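Aspartokinase (Clostridium acetobutylicum, PDB 3TVI) probably phosphorylates the beta-carboxyl group of L-aspartate with ATP, the first step towards threonine, methionine and lysine. Local coordinates at residues B[46-51]-B[76-81]; B[261-266]-B[274-279]; B[384-389]-B[412-417]. One frame throughout, in Å; residues are numbered along the deposited sequence.

Contact 1. Residues B[46-51]-B[76-81]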
ATOM      1  N   ASN B  46     -30.185 -26.927   7.628  1.00 80.48           N
ATOM      2  CA  ASN B  46     -28.738 -26.969   7.913  1.00 82.34           C
ATOM      3  C   ASN B  46     -28.155 -28.376   7.844  1.00 82.12           C
ATOM      4  O   ASN B  46     -27.297 -28.660   7.006  1.00 81.29           O
ATOM      5  CB  ASN B  46     -28.437 -26.386   9.297  1.00 85.07           C
ATOM      6  CG  ASN B  46     -28.508 -24.877   9.321  1.00 86.54           C
ATOM      7  OD1 ASN B  46     -27.997 -24.206   8.423  1.00 86.26           O
ATOM      8  ND2 ASN B  46     -29.140 -24.329  10.355  1.00 90.79           N
ATOM      9  N   LYS B  47     -28.642 -29.259   8.708  1.00 81.22           N
ATOM     10  CA  LYS B  47     -28.090 -30.609   8.799  1.00 82.30           C
ATOM     11  C   LYS B  47     -28.529 -31.546   7.665  1.00 79.86           C
ATOM     12  O   LYS B  47     -28.197 -32.729   7.679  1.00 79.62           O
ATOM     13  CB  LYS B  47     -28.377 -31.226  10.183  1.00 85.60           C
ATOM     14  CG  LYS B  47     -27.160 -31.191  11.106  1.00 87.83           C
ATOM     15  CD  LYS B  47     -27.497 -31.483  12.563  1.00 90.56           C
ATOM     16  CE  LYS B  47     -27.413 -30.232  13.429  1.00 91.04           C
ATOM     17  NZ  LYS B  47     -28.343 -29.159  12.980  1.00 90.33           N
ATOM     18  N   ASP B  48     -29.253 -31.021   6.679  1.00 77.48           N
ATOM     19  CA  ASP B  48     -29.638 -31.806   5.508  1.00 76.17           C
ATOM     20  C   ASP B  48     -28.406 -32.131   4.667  1.00 75.84           C
ATOM     21  O   ASP B  48     -27.471 -31.331   4.586  1.00 76.21           O
ATOM     22  CB  ASP B  48     -30.660 -31.034   4.663  1.00 74.67           C
ATOM     23  CG  ASP B  48     -31.211 -31.844   3.503  1.00 73.46           C
ATOM     24  OD1 ASP B  48     -31.438 -33.066   3.660  1.00 74.44           O
ATOM     25  OD2 ASP B  48     -31.438 -31.246   2.430  1.00 71.33           O
ATOM     26  N   TYR B  49     -28.406 -33.319   4.067  1.00 75.68           N
ATOM     27  CA  TYR B  49     -27.373 -33.720   3.118  1.00 74.93           C
ATOM     28  C   TYR B  49     -27.605 -33.002   1.795  1.00 74.47           C
ATOM     29  O   TYR B  49     -28.751 -32.730   1.429  1.00 77.17           O
ATOM     30  CB  TYR B  49     -27.409 -35.229   2.890  1.00 76.60           C
ATOM     31  CG  TYR B  49     -28.712 -35.722   2.304  1.00 77.24           C
ATOM     32  CD1 TYR B  49     -28.974 -35.599   0.942  1.00 77.14           C
ATOM     33  CD2 TYR B  49     -29.683 -36.304   3.110  1.00 78.64           C
ATOM     34  CE1 TYR B  49     -30.168 -36.037   0.401  1.00 78.91           C
ATOM     35  CE2 TYR B  49     -30.878 -36.751   2.581  1.00 79.82           C
ATOM     36  CZ  TYR B  49     -31.118 -36.617   1.224  1.00 80.57           C
ATOM     37  OH  TYR B  49     -32.307 -37.063   0.681  1.00 83.20           O
ATOM     38  N   LYS B  50     -26.519 -32.714   1.079  1.00 73.27           N
ATOM     39  CA  LYS B  50     -26.574 -32.014  -0.208  1.00 71.04           C
ATOM     40  C   LYS B  50     -26.353 -33.021  -1.330  1.00 69.13           C
ATOM     41  O   LYS B  50     -25.418 -33.822  -1.267  1.00 68.87           O
ATOM     42  CB  LYS B  50     -25.495 -30.938  -0.255  1.00 71.69           C
ATOM     43  CG  LYS B  50     -25.468 -30.126  -1.535  1.00 73.30           C
ATOM     44  CD  LYS B  50     -24.223 -29.261  -1.568  1.00 76.61           C
ATOM     45  CE  LYS B  50     -24.168 -28.369  -2.803  1.00 77.89           C
ATOM     46  NZ  LYS B  50     -22.970 -27.473  -2.779  1.00 78.46           N
ATOM     47  N   ILE B  51     -27.202 -32.980  -2.355  1.00 66.11           N
ATOM     48  CA  ILE B  51     -27.140 -33.983  -3.426  1.00 64.74           C
ATOM     49  C   ILE B  51     -25.736 -34.113  -4.014  1.00 64.55           C
ATOM     50  O   ILE B  51     -25.107 -35.170  -3.894  1.00 66.97           O
ATOM     51  CB  ILE B  51     -28.115 -33.672  -4.578  1.00 62.97           C
ATOM     52  CG1 ILE B  51     -29.559 -33.924  -4.143  1.00 63.50           C
ATOM     53  CG2 ILE B  51     -27.775 -34.511  -5.804  1.00 60.71           C
ATOM     54  CD1 ILE B  51     -29.864 -35.366  -3.799  1.00 64.34           C
ATOM     55  N   SER B  76     -32.422 -40.991  -5.222  1.00 61.53           N
ATOM     56  CA  SER B  76     -33.650 -41.311  -5.936  1.00 62.39           C
ATOM     57  C   SER B  76     -34.824 -40.919  -5.054  1.00 62.58           C
ATOM     58  O   SER B  76     -35.808 -40.363  -5.532  1.00 63.83           O
ATOM     59  CB  SER B  76     -33.715 -42.790  -6.298  1.00 63.30           C
ATOM     60  OG  SER B  76     -34.019 -43.559  -5.150  1.00 66.72           O
ATOM     61  N   GLN B  77     -34.697 -41.186  -3.759  1.00 62.43           N
ATOM     62  CA  GLN B  77     -35.709 -40.782  -2.802  1.00 63.46           C
ATOM     63  C   GLN B  77     -35.977 -39.287  -2.906  1.00 63.06           C
ATOM     64  O   GLN B  77     -37.130 -38.863  -2.958  1.00 63.91           O
ATOM     65  CB  GLN B  77     -35.266 -41.138  -1.393  1.00 65.20           C
ATOM     66  CG  GLN B  77     -36.239 -40.726  -0.309  1.00 66.86           C
ATOM     67  CD  GLN B  77     -35.970 -41.443   1.000  1.00 69.82           C
ATOM     68  OE1 GLN B  77     -35.446 -42.568   1.018  1.00 69.08           O
ATOM     69  NE2 GLN B  77     -36.333 -40.796   2.109  1.00 71.34           N
ATOM     70  N   ARG B  78     -34.904 -38.500  -2.955  1.00 61.50           N
ATOM     71  CA  ARG B  78     -35.017 -37.051  -3.083  1.00 60.21           C
ATOM     72  C   ARG B  78     -35.749 -36.665  -4.353  1.00 59.63           C
ATOM     73  O   ARG B  78     -36.657 -35.831  -4.325  1.00 60.13           O
ATOM     74  CB  ARG B  78     -33.631 -36.411  -3.108  1.00 59.56           C
ATOM     75  CG  ARG B  78     -33.623 -34.898  -2.966  1.00 58.31           C
ATOM     76  CD  ARG B  78     -33.745 -34.489  -1.513  1.00 59.27           C
ATOM     77  NE  ARG B  78     -33.212 -33.153  -1.320  1.00 58.96           N
ATOM     78  CZ  ARG B  78     -33.868 -32.030  -1.574  1.00 58.71           C
ATOM     79  NH1 ARG B  78     -35.114 -32.052  -2.029  1.00 59.13           N
ATOM     80  NH2 ARG B  78     -33.270 -30.872  -1.358  1.00 59.13           N
ATOM     81  N   TYR B  79     -35.343 -37.268  -5.462  1.00 59.25           N
ATOM     82  CA  TYR B  79     -35.890 -36.916  -6.763  1.00 60.15           C
ATOM     83  C   TYR B  79     -37.264 -37.535  -7.053  1.00 61.99           C
ATOM     84  O   TYR B  79     -38.036 -36.968  -7.825  1.00 62.88           O
ATOM     85  CB  TYR B  79     -34.912 -37.285  -7.879  1.00 59.56           C
ATOM     86  CG  TYR B  79     -33.837 -36.253  -8.124  1.00 59.14           C
ATOM     87  CD1 TYR B  79     -32.579 -36.369  -7.538  1.00 59.53           C
ATOM     88  CD2 TYR B  79     -34.070 -35.163  -8.951  1.00 58.96           C
ATOM     89  CE1 TYR B  79     -31.591 -35.423  -7.766  1.00 58.52           C
ATOM     90  CE2 TYR B  79     -33.082 -34.214  -9.185  1.00 57.92           C
ATOM     91  CZ  TYR B  79     -31.848 -34.350  -8.589  1.00 57.38           C
ATOM     92  OH  TYR B  79     -30.872 -33.416  -8.817  1.00 57.15           O
ATOM     93  N   THR B  80     -37.591 -38.680  -6.464  1.00 62.86           N
ATOM     94  CA  THR B  80     -38.902 -39.253  -6.744  1.00 66.09           C
ATOM     95  C   THR B  80     -39.972 -38.507  -5.954  1.00 66.39           C
ATOM     96  O   THR B  80     -41.066 -38.295  -6.459  1.00 68.80           O
ATOM     97  CB  THR B  80     -39.006 -40.773  -6.474  1.00 68.92           C
ATOM     98  OG1 THR B  80     -39.064 -41.015  -5.063  1.00 74.36           O
ATOM     99  CG2 THR B  80     -37.835 -41.537  -7.112  1.00 67.06           C
ATOM    100  N   GLU B  81     -39.665 -38.098  -4.727  1.00 66.24           N
ATOM    101  CA  GLU B  81     -40.616 -37.283  -3.952  1.00 66.55           C
ATOM    102  C   GLU B  81     -40.982 -36.008  -4.696  1.00 63.35           C
ATOM    103  O   GLU B  81     -42.126 -35.583  -4.660  1.00 62.62           O
ATOM    104  CB  GLU B  81     -40.057 -36.933  -2.573  1.00 67.91           C
ATOM    105  CG  GLU B  81     -40.028 -38.121  -1.625  1.00 70.48           C
ATOM    106  CD  GLU B  81     -39.216 -37.868  -0.366  1.00 73.07           C
ATOM    107  OE1 GLU B  81     -38.675 -36.747  -0.195  1.00 72.16           O
ATOM    108  OE2 GLU B  81     -39.122 -38.805   0.460  1.00 76.31           O
TER

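Contact 2. Residues B[261-266]-B[274-279]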
ATOM      1  N   ILE B 261     -27.647  -8.217 -16.210  1.00 53.95           N
ATOM      2  CA  ILE B 261     -28.096  -9.235 -15.286  1.00 52.13           C
ATOM      3  C   ILE B 261     -29.017  -8.604 -14.261  1.00 53.23           C
ATOM      4  O   ILE B 261     -28.697  -7.558 -13.700  1.00 53.80           O
ATOM      5  CB  ILE B 261     -26.921  -9.819 -14.508  1.00 50.95           C
ATOM      6  CG1 ILE B 261     -25.901 -10.418 -15.464  1.00 51.71           C
ATOM      7  CG2 ILE B 261     -27.404 -10.860 -13.517  1.00 50.58           C
ATOM      8  CD1 ILE B 261     -24.715 -11.032 -14.755  1.00 51.87           C
ATOM      9  N   ASN B 262     -30.148  -9.248 -13.999  1.00 54.09           N
ATOM     10  CA  ASN B 262     -31.054  -8.815 -12.946  1.00 54.36           C
ATOM     11  C   ASN B 262     -31.083  -9.854 -11.828  1.00 54.15           C
ATOM     12  O   ASN B 262     -31.607 -10.952 -12.018  1.00 54.86           O
ATOM     13  CB  ASN B 262     -32.456  -8.612 -13.522  1.00 56.25           C
ATOM     14  CG  ASN B 262     -33.460  -8.136 -12.487  1.00 57.64           C
ATOM     15  OD1 ASN B 262     -33.222  -8.237 -11.282  1.00 58.48           O
ATOM     16  ND2 ASN B 262     -34.604  -7.632 -12.954  1.00 57.67           N
ATOM     17  N   ILE B 263     -30.515  -9.515 -10.669  1.00 53.57           N
ATOM     18  CA  ILE B 263     -30.605 -10.393  -9.503  1.00 52.23           C
ATOM     19  C   ILE B 263     -32.010 -10.275  -8.940  1.00 53.20           C
ATOM     20  O   ILE B 263     -32.453  -9.183  -8.611  1.00 53.94           O
ATOM     21  CB  ILE B 263     -29.573 -10.058  -8.417  1.00 51.04           C
ATOM     22  CG1 ILE B 263     -28.269 -10.811  -8.668  1.00 50.67           C
ATOM     23  CG2 ILE B 263     -30.073 -10.505  -7.058  1.00 51.51           C
ATOM     24  CD1 ILE B 263     -27.640 -10.529 -10.009  1.00 51.02           C
ATOM     25  N   LYS B 264     -32.705 -11.404  -8.839  1.00 53.57           N
ATOM     26  CA  LYS B 264     -34.113 -11.418  -8.449  1.00 53.13           C
ATOM     27  C   LYS B 264     -34.392 -12.496  -7.395  1.00 52.59           C
ATOM     28  O   LYS B 264     -33.584 -13.412  -7.198  1.00 50.81           O
ATOM     29  CB  LYS B 264     -34.975 -11.616  -9.699  1.00 53.04           C
ATOM     30  CG  LYS B 264     -36.099 -10.602  -9.823  1.00 54.46           C
ATOM     31  CD  LYS B 264     -36.302 -10.149 -11.258  1.00 54.97           C
ATOM     32  CE  LYS B 264     -37.245  -8.954 -11.354  1.00 56.07           C
ATOM     33  NZ  LYS B 264     -38.555  -9.201 -10.690  1.00 56.56           N
ATOM     34  N   ASN B 265     -35.531 -12.371  -6.715  1.00 53.16           N
ATOM     35  CA  ASN B 265     -35.885 -13.279  -5.614  1.00 53.50           C
ATOM     36  C   ASN B 265     -37.070 -14.203  -5.928  1.00 52.70           C
ATOM     37  O   ASN B 265     -38.201 -13.741  -6.054  1.00 52.84           O
ATOM     38  CB  ASN B 265     -36.193 -12.457  -4.367  1.00 54.90           C
ATOM     39  CG  ASN B 265     -36.460 -13.316  -3.148  1.00 55.43           C
ATOM     40  OD1 ASN B 265     -36.212 -14.525  -3.155  1.00 54.93           O
ATOM     41  ND2 ASN B 265     -36.968 -12.688  -2.087  1.00 55.90           N
ATOM     42  N   THR B 266     -36.801 -15.504  -6.022  1.00 51.36           N
ATOM     43  CA  THR B 266     -37.825 -16.501  -6.336  1.00 52.27           C
ATOM     44  C   THR B 266     -38.999 -16.465  -5.369  1.00 53.64           C
ATOM     45  O   THR B 266     -40.114 -16.791  -5.756  1.00 55.37           O
ATOM     46  CB  THR B 266     -37.264 -17.945  -6.309  1.00 52.14           C
ATOM     47  OG1 THR B 266     -36.096 -18.036  -7.126  1.00 51.96           O
ATOM     48  CG2 THR B 266     -38.284 -18.935  -6.833  1.00 52.63           C
ATOM     49  N   THR B 274     -31.595  -5.764  -8.207  1.00 53.69           N
ATOM     50  CA  THR B 274     -30.498  -4.918  -8.560  1.00 55.07           C
ATOM     51  C   THR B 274     -30.165  -5.368  -9.971  1.00 55.51           C
ATOM     52  O   THR B 274     -30.384  -6.528 -10.327  1.00 55.61           O
ATOM     53  CB  THR B 274     -29.325  -5.069  -7.593  1.00 54.77           C
ATOM     54  OG1 THR B 274     -28.826  -6.403  -7.655  1.00 56.93           O
ATOM     55  CG2 THR B 274     -29.794  -4.757  -6.177  1.00 54.61           C
ATOM     56  N   LEU B 275     -29.671  -4.437 -10.774  1.00 55.89           N
ATOM     57  CA  LEU B 275     -29.568  -4.631 -12.207  1.00 56.06           C
ATOM     58  C   LEU B 275     -28.120  -4.373 -12.635  1.00 57.08           C
ATOM     59  O   LEU B 275     -27.717  -3.230 -12.853  1.00 59.85           O
ATOM     60  CB  LEU B 275     -30.557  -3.683 -12.898  1.00 56.15           C
ATOM     61  CG  LEU B 275     -30.967  -3.948 -14.345  1.00 56.34           C
ATOM     62  CD1 LEU B 275     -31.291  -5.418 -14.559  1.00 56.37           C
ATOM     63  CD2 LEU B 275     -32.154  -3.079 -14.722  1.00 56.28           C
ATOM     64  N   ILE B 276     -27.338  -5.442 -12.742  1.00 56.07           N
ATOM     65  CA  ILE B 276     -25.899  -5.323 -12.939  1.00 54.93           C
ATOM     66  C   ILE B 276     -25.606  -4.998 -14.396  1.00 57.09           C
ATOM     67  O   ILE B 276     -25.713  -5.863 -15.264  1.00 56.66           O
ATOM     68  CB  ILE B 276     -25.154  -6.605 -12.533  1.00 53.69           C
ATOM     69  CG1 ILE B 276     -25.511  -7.002 -11.088  1.00 53.41           C
ATOM     70  CG2 ILE B 276     -23.654  -6.414 -12.696  1.00 52.16           C
ATOM     71  CD1 ILE B 276     -25.156  -8.427 -10.707  1.00 51.95           C
ATOM     72  N   LEU B 277     -25.232  -3.742 -14.647  1.00 61.20           N
ATOM     73  CA  LEU B 277     -25.026  -3.208 -16.003  1.00 63.88           C
ATOM     74  C   LEU B 277     -23.562  -3.260 -16.426  1.00 66.67           C
ATOM     75  O   LEU B 277     -22.708  -3.729 -15.679  1.00 66.89           O
ATOM     76  CB  LEU B 277     -25.515  -1.759 -16.059  1.00 64.12           C
ATOM     77  CG  LEU B 277     -27.022  -1.489 -16.141  1.00 64.47           C
ATOM     78  CD1 LEU B 277     -27.850  -2.764 -16.159  1.00 63.15           C
ATOM     79  CD2 LEU B 277     -27.439  -0.567 -14.997  1.00 64.06           C
ATOM     80  N   SER B 278     -23.285  -2.788 -17.639  1.00 72.30           N
ATOM     81  CA  SER B 278     -21.913  -2.640 -18.118  1.00 76.83           C
ATOM     82  C   SER B 278     -21.369  -1.300 -17.665  1.00 79.54           C
ATOM     83  O   SER B 278     -22.137  -0.389 -17.366  1.00 76.68           O
ATOM     84  CB  SER B 278     -21.849  -2.733 -19.644  1.00 77.44           C
ATOM     85  OG  SER B 278     -20.587  -3.225 -20.052  1.00 78.73           O
ATOM     86  N   ASP B 279     -20.045  -1.184 -17.624  1.00 86.64           N
ATOM     87  CA  ASP B 279     -19.405   0.073 -17.221  1.00 95.17           C
ATOM     88  C   ASP B 279     -19.815   1.234 -18.136  1.00 96.68           C
ATOM     89  O   ASP B 279     -20.318   2.252 -17.656  1.00 98.55           O
ATOM     90  CB  ASP B 279     -17.876  -0.074 -17.168  1.00 98.58           C
ATOM     91  CG  ASP B 279     -17.410  -0.974 -16.023  1.00101.39           C
ATOM     92  OD1 ASP B 279     -16.451  -1.751 -16.236  1.00106.26           O
ATOM     93  OD2 ASP B 279     -18.000  -0.908 -14.916  1.00 97.36           O
TER

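Contact 3. Residues B[384-389]-B[412-417]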
HETATM    1  N   MSE B 384     -18.674   8.945  -7.306  1.00 67.24           N
HETATM    2  CA  MSE B 384     -17.670   9.520  -6.401  1.00 69.18           C
HETATM    3  C   MSE B 384     -16.316   9.458  -7.060  1.00 72.52           C
HETATM    4  O   MSE B 384     -15.320   9.099  -6.425  1.00 73.56           O
HETATM    5  CB  MSE B 384     -17.680   8.803  -5.046  1.00 66.15           C
HETATM    6  CG  MSE B 384     -17.583   7.285  -5.139  1.00 62.49           C
HETATM    7 SE   MSE B 384     -17.283   6.495  -3.372  0.64 58.48          SE
HETATM    8  CE  MSE B 384     -16.073   7.864  -2.637  1.00 58.42           C
ATOM      9  N   ALA B 385     -16.272   9.837  -8.338  1.00 75.83           N
ATOM     10  CA  ALA B 385     -15.111   9.576  -9.190  1.00 78.92           C
ATOM     11  C   ALA B 385     -15.012  10.578 -10.333  1.00 83.55           C
ATOM     12  O   ALA B 385     -15.334  10.224 -11.465  1.00 90.47           O
ATOM     13  CB  ALA B 385     -15.211   8.175  -9.767  1.00 76.83           C
ATOM     14  N   LYS B 386     -14.571  11.812 -10.074  1.00 84.53           N
ATOM     15  CA  LYS B 386     -14.086  12.256  -8.765  1.00 84.09           C
ATOM     16  C   LYS B 386     -14.803  13.541  -8.333  1.00 82.74           C
ATOM     17  O   LYS B 386     -14.489  14.632  -8.783  1.00 80.69           O
ATOM     18  CB  LYS B 386     -12.558  12.417  -8.757  1.00 85.87           C
ATOM     19  CG  LYS B 386     -11.864  12.271 -10.110  1.00 88.44           C
ATOM     20  CD  LYS B 386     -12.039  13.484 -11.013  1.00 89.63           C
ATOM     21  CE  LYS B 386     -11.029  13.470 -12.150  1.00 90.43           C
ATOM     22  NZ  LYS B 386     -11.108  12.218 -12.951  1.00 89.50           N
ATOM     23  N   THR B 387     -15.795  13.365  -7.469  1.00 82.62           N
ATOM     24  CA  THR B 387     -16.601  14.447  -6.931  1.00 77.70           C
ATOM     25  C   THR B 387     -15.780  15.232  -5.934  1.00 76.55           C
ATOM     26  O   THR B 387     -14.874  14.681  -5.310  1.00 76.18           O
ATOM     27  CB  THR B 387     -17.835  13.865  -6.218  1.00 76.99           C
ATOM     28  OG1 THR B 387     -18.732  13.319  -7.195  1.00 75.95           O
ATOM     29  CG2 THR B 387     -18.550  14.912  -5.385  1.00 77.28           C
ATOM     30  N   LYS B 388     -16.097  16.516  -5.785  1.00 75.97           N
ATOM     31  CA  LYS B 388     -15.421  17.363  -4.808  1.00 73.56           C
ATOM     32  C   LYS B 388     -15.759  16.900  -3.389  1.00 72.84           C
ATOM     33  O   LYS B 388     -16.871  16.418  -3.130  1.00 73.57           O
ATOM     34  CB  LYS B 388     -15.813  18.831  -4.989  1.00 73.05           C
ATOM     35  N   GLY B 389     -14.773  17.019  -2.495  1.00 69.65           N
ATOM     36  CA  GLY B 389     -14.934  16.757  -1.061  1.00 67.03           C
ATOM     37  C   GLY B 389     -15.621  15.460  -0.679  1.00 66.25           C
ATOM     38  O   GLY B 389     -16.159  15.347   0.425  1.00 66.89           O
ATOM     39  N   SER B 412      -6.294   4.194  -4.925  1.00 64.01           N
ATOM     40  CA  SER B 412      -6.256   2.864  -5.527  1.00 64.09           C
ATOM     41  C   SER B 412      -7.264   2.742  -6.663  1.00 62.87           C
ATOM     42  O   SER B 412      -7.009   2.032  -7.625  1.00 66.79           O
ATOM     43  CB  SER B 412      -6.503   1.766  -4.490  1.00 64.55           C
ATOM     44  OG  SER B 412      -7.747   1.939  -3.836  1.00 66.92           O
ATOM     45  N   SER B 413      -8.387   3.452  -6.560  1.00 59.75           N
ATOM     46  CA  SER B 413      -9.488   3.287  -7.499  1.00 58.35           C
ATOM     47  C   SER B 413     -10.378   4.519  -7.575  1.00 57.94           C
ATOM     48  O   SER B 413     -10.764   5.070  -6.559  1.00 58.30           O
ATOM     49  CB  SER B 413     -10.323   2.087  -7.077  1.00 58.06           C
ATOM     50  OG  SER B 413     -11.675   2.266  -7.437  1.00 60.05           O
ATOM     51  N   GLU B 414     -10.741   4.919  -8.783  1.00 59.25           N
ATOM     52  CA  GLU B 414     -11.505   6.145  -8.982  1.00 61.68           C
ATOM     53  C   GLU B 414     -12.907   6.127  -8.353  1.00 60.32           C
ATOM     54  O   GLU B 414     -13.455   7.178  -8.038  1.00 59.47           O
ATOM     55  CB  GLU B 414     -11.614   6.460 -10.479  1.00 66.73           C
ATOM     56  CG  GLU B 414     -10.291   6.856 -11.135  1.00 70.23           C
ATOM     57  CD  GLU B 414     -10.443   7.988 -12.146  1.00 72.69           C
ATOM     58  OE1 GLU B 414     -11.116   7.792 -13.189  1.00 73.15           O
ATOM     59  OE2 GLU B 414      -9.879   9.077 -11.891  1.00 73.20           O
ATOM     60  N   ILE B 415     -13.474   4.944  -8.152  1.00 59.35           N
ATOM     61  CA  ILE B 415     -14.855   4.818  -7.691  1.00 58.64           C
ATOM     62  C   ILE B 415     -14.948   4.280  -6.258  1.00 59.48           C
ATOM     63  O   ILE B 415     -15.906   3.580  -5.915  1.00 59.87           O
ATOM     64  CB  ILE B 415     -15.662   3.902  -8.643  1.00 58.42           C
ATOM     65  CG1 ILE B 415     -15.014   2.521  -8.767  1.00 58.51           C
ATOM     66  CG2 ILE B 415     -15.777   4.533 -10.023  1.00 58.22           C
ATOM     67  CD1 ILE B 415     -15.972   1.467  -9.275  1.00 58.82           C
ATOM     68  N   ASN B 416     -13.985   4.629  -5.405  1.00 59.84           N
ATOM     69  CA  ASN B 416     -13.833   3.908  -4.144  1.00 59.67           C
ATOM     70  C   ASN B 416     -12.914   4.561  -3.109  1.00 57.37           C
ATOM     71  O   ASN B 416     -11.723   4.714  -3.348  1.00 57.09           O
ATOM     72  CB  ASN B 416     -13.329   2.506  -4.498  1.00 62.23           C
ATOM     73  CG  ASN B 416     -12.691   1.789  -3.336  1.00 64.07           C
ATOM     74  OD1 ASN B 416     -13.350   1.474  -2.352  1.00 69.69           O
ATOM     75  ND2 ASN B 416     -11.405   1.493  -3.462  1.00 65.07           N
ATOM     76  N   VAL B 417     -13.472   4.935  -1.958  1.00 56.64           N
ATOM     77  CA  VAL B 417     -12.654   5.327  -0.798  1.00 57.42           C
ATOM     78  C   VAL B 417     -12.735   4.275   0.303  1.00 57.83           C
ATOM     79  O   VAL B 417     -13.832   3.873   0.716  1.00 58.73           O
ATOM     80  CB  VAL B 417     -13.064   6.676  -0.176  1.00 55.62           C
ATOM     81  CG1 VAL B 417     -12.199   6.968   1.042  1.00 52.36           C
ATOM     82  CG2 VAL B 417     -12.931   7.791  -1.191  1.00 55.81           C
TER

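Contact 1. Residues B[46-51]-B[76-81]
The carboxylate oxygen D48 OD2 is gripped by one salt bridge, to NH1 of R44, and a second positive charge lies farther off: R78 NH2 is 4.2 Å from D48 OD2. That oxygen sits well out of the guanidinium plane, so no N-H of R78 points at it and the pair is electrostatic alone. R78 is anchored, among other bonds, by a hydrogen bond from NH1 to the backbone oxygen of A15, while NE lies close to R44 NH1. The remaining contacts are van der Waals, made by the phenolic tip of Y49 and a methyl of I51. On helix 69-85, R78 carries CG anti to its backbone N (chi1 -169°) and then bends at chi2 (81°), which presents its aliphatic stem to the loop 46-51. Y49 reaches that stem with its tip, OH standing 3.7 Å from R78 CD; tyrosine and arginine run antiparallel alongside each other, with ring and guanidinium planes 73° apart. The other carboxylate oxygen, D48 OD1, lies 3.7 Å above one face of the Y49 ring, towards its rim. I51, the first residue of helix 51-63, crosses the stem obliquely and touches it with its terminal methyl, CD1 being 3.9 Å from R78 CG. The same CD1 reaches the Y79 ring, 4.3 Å from CE1. Y79 in turn bonds through OH to the carbonyl of G116 and leans on helix 109-127. I51 and Y79 lie near T52 and E117, so this junction of the amino acid kinase domain sits beside the predicted substrate-binding residues. Because R44 and R78 crowd together beside D48, its negative charge probably offsets their repulsion, and the two arginines should in turn help keep D48 ionised.

Contact 2. Residues B[261-266]-B[274-279]
I261, I263, T274 and I276 project from one face of this antiparallel hairpin, and N262 and L275 from the other. On the isoleucine face, I261 and I276 stand directly opposite each other as a hydrogen-bonded pair, their branch points meeting with CB to CB at 4.2 Å. I263 crosses I276 obliquely, one diagonal step along the hairpin, and the two meet tip to tip through their CD1 methyls. Beside them the hydroxyl of T274 turns towards I263, with T274 OG1 3.8 Å from I263 CB. On the reverse face L275 crosses N262, a non-hydrogen-bonded pair, and lays its CD1 methyl 3.6 Å from N262 CB. Two backbone bonds fix this register: I261 N donates to I276 O at 3.2 Å and nearly straight (169°), while I276 N returns a bond to I261 O at 2.7 Å. A bent bond (140°) also runs from I263 N to T274 O, but that pair is loose. The strands meet at 157° between their directions. Strand 261-265 is flanked on its other edge by parallel strand 203-208, which reaches the predicted ATP-binding T208 close to I263, while strand 274-277 lies next to 229-231. The hairpin thus continues the central sheet of the kinase domain, and Y232 and L235 of helix 232-240 cover I276.

Contact 3. Residues B[384-389]-B[412-417]
A loop and a turn entering a strand come side by side here, with A385 and E414 the nearest pair at 5.0 Å between their CA atoms. The chain of 384-389 holds a cis peptide bond between A385 and K386 and runs on to G389, at the N-cap position of helix 390-400. Facing it, S413 to N416 form a type I beta turn that leads into strand 416-422. No hydrogen bond links the segments; I415 and V417 instead make backbone bonds to G381 and T379 of the chain that precedes 384-389. The contact rests mainly on side chains, some of them against backbone carbonyls. The selenomethionine M384 starts in the crowded position between backbone N and carbonyl carbon (chi1 51°), extends at chi2 and bends at chi3. This carries SE to 4.1 Å from I415 O and sets its terminal CE against V417, crossing it obliquely at 3.5 Å from V417 CG2. A385 meets the branch methyl of I415, with A385 CB 3.7 Å from I415 CG2. At the outer end, K386 runs alongside E414 in the same sense, and NZ of K386 forms a salt bridge with OE2 of E414 at 3.5 Å. Helix 390-400 borders the buried end through I390, against M384, and I394, against V417. In the second subunit, S338 of the lysine pocket bonds through OG to S412 O. The chemistry is thus divided: apolar contacts join the loop to the turn and the first part of the strand, and a single, rather long ion pair between exposed residues joins them at the rim, where solvent probably weakens it.

Followed from the N terminus, the three contacts come in series: none nests in or crosses another. Contact 1 closes a largely helical excursion in the kinase domain, bringing helix 69-85 back against the start of helix 51-63. Contact 2 closes a short hairpin towards the 229-231 end of the same domain's sheet, its nearest atoms about 14 Å from contact 1. Contact 3 closes the helix-and-strand loop of the ACT domain and lies across the chain's centre from contact 1, about 48 Å between centres. Contacts 2 and 3 approach to about 6 Å at their nearest atoms, and helix 232-240 packs on both, linking kinase and regulatory parts.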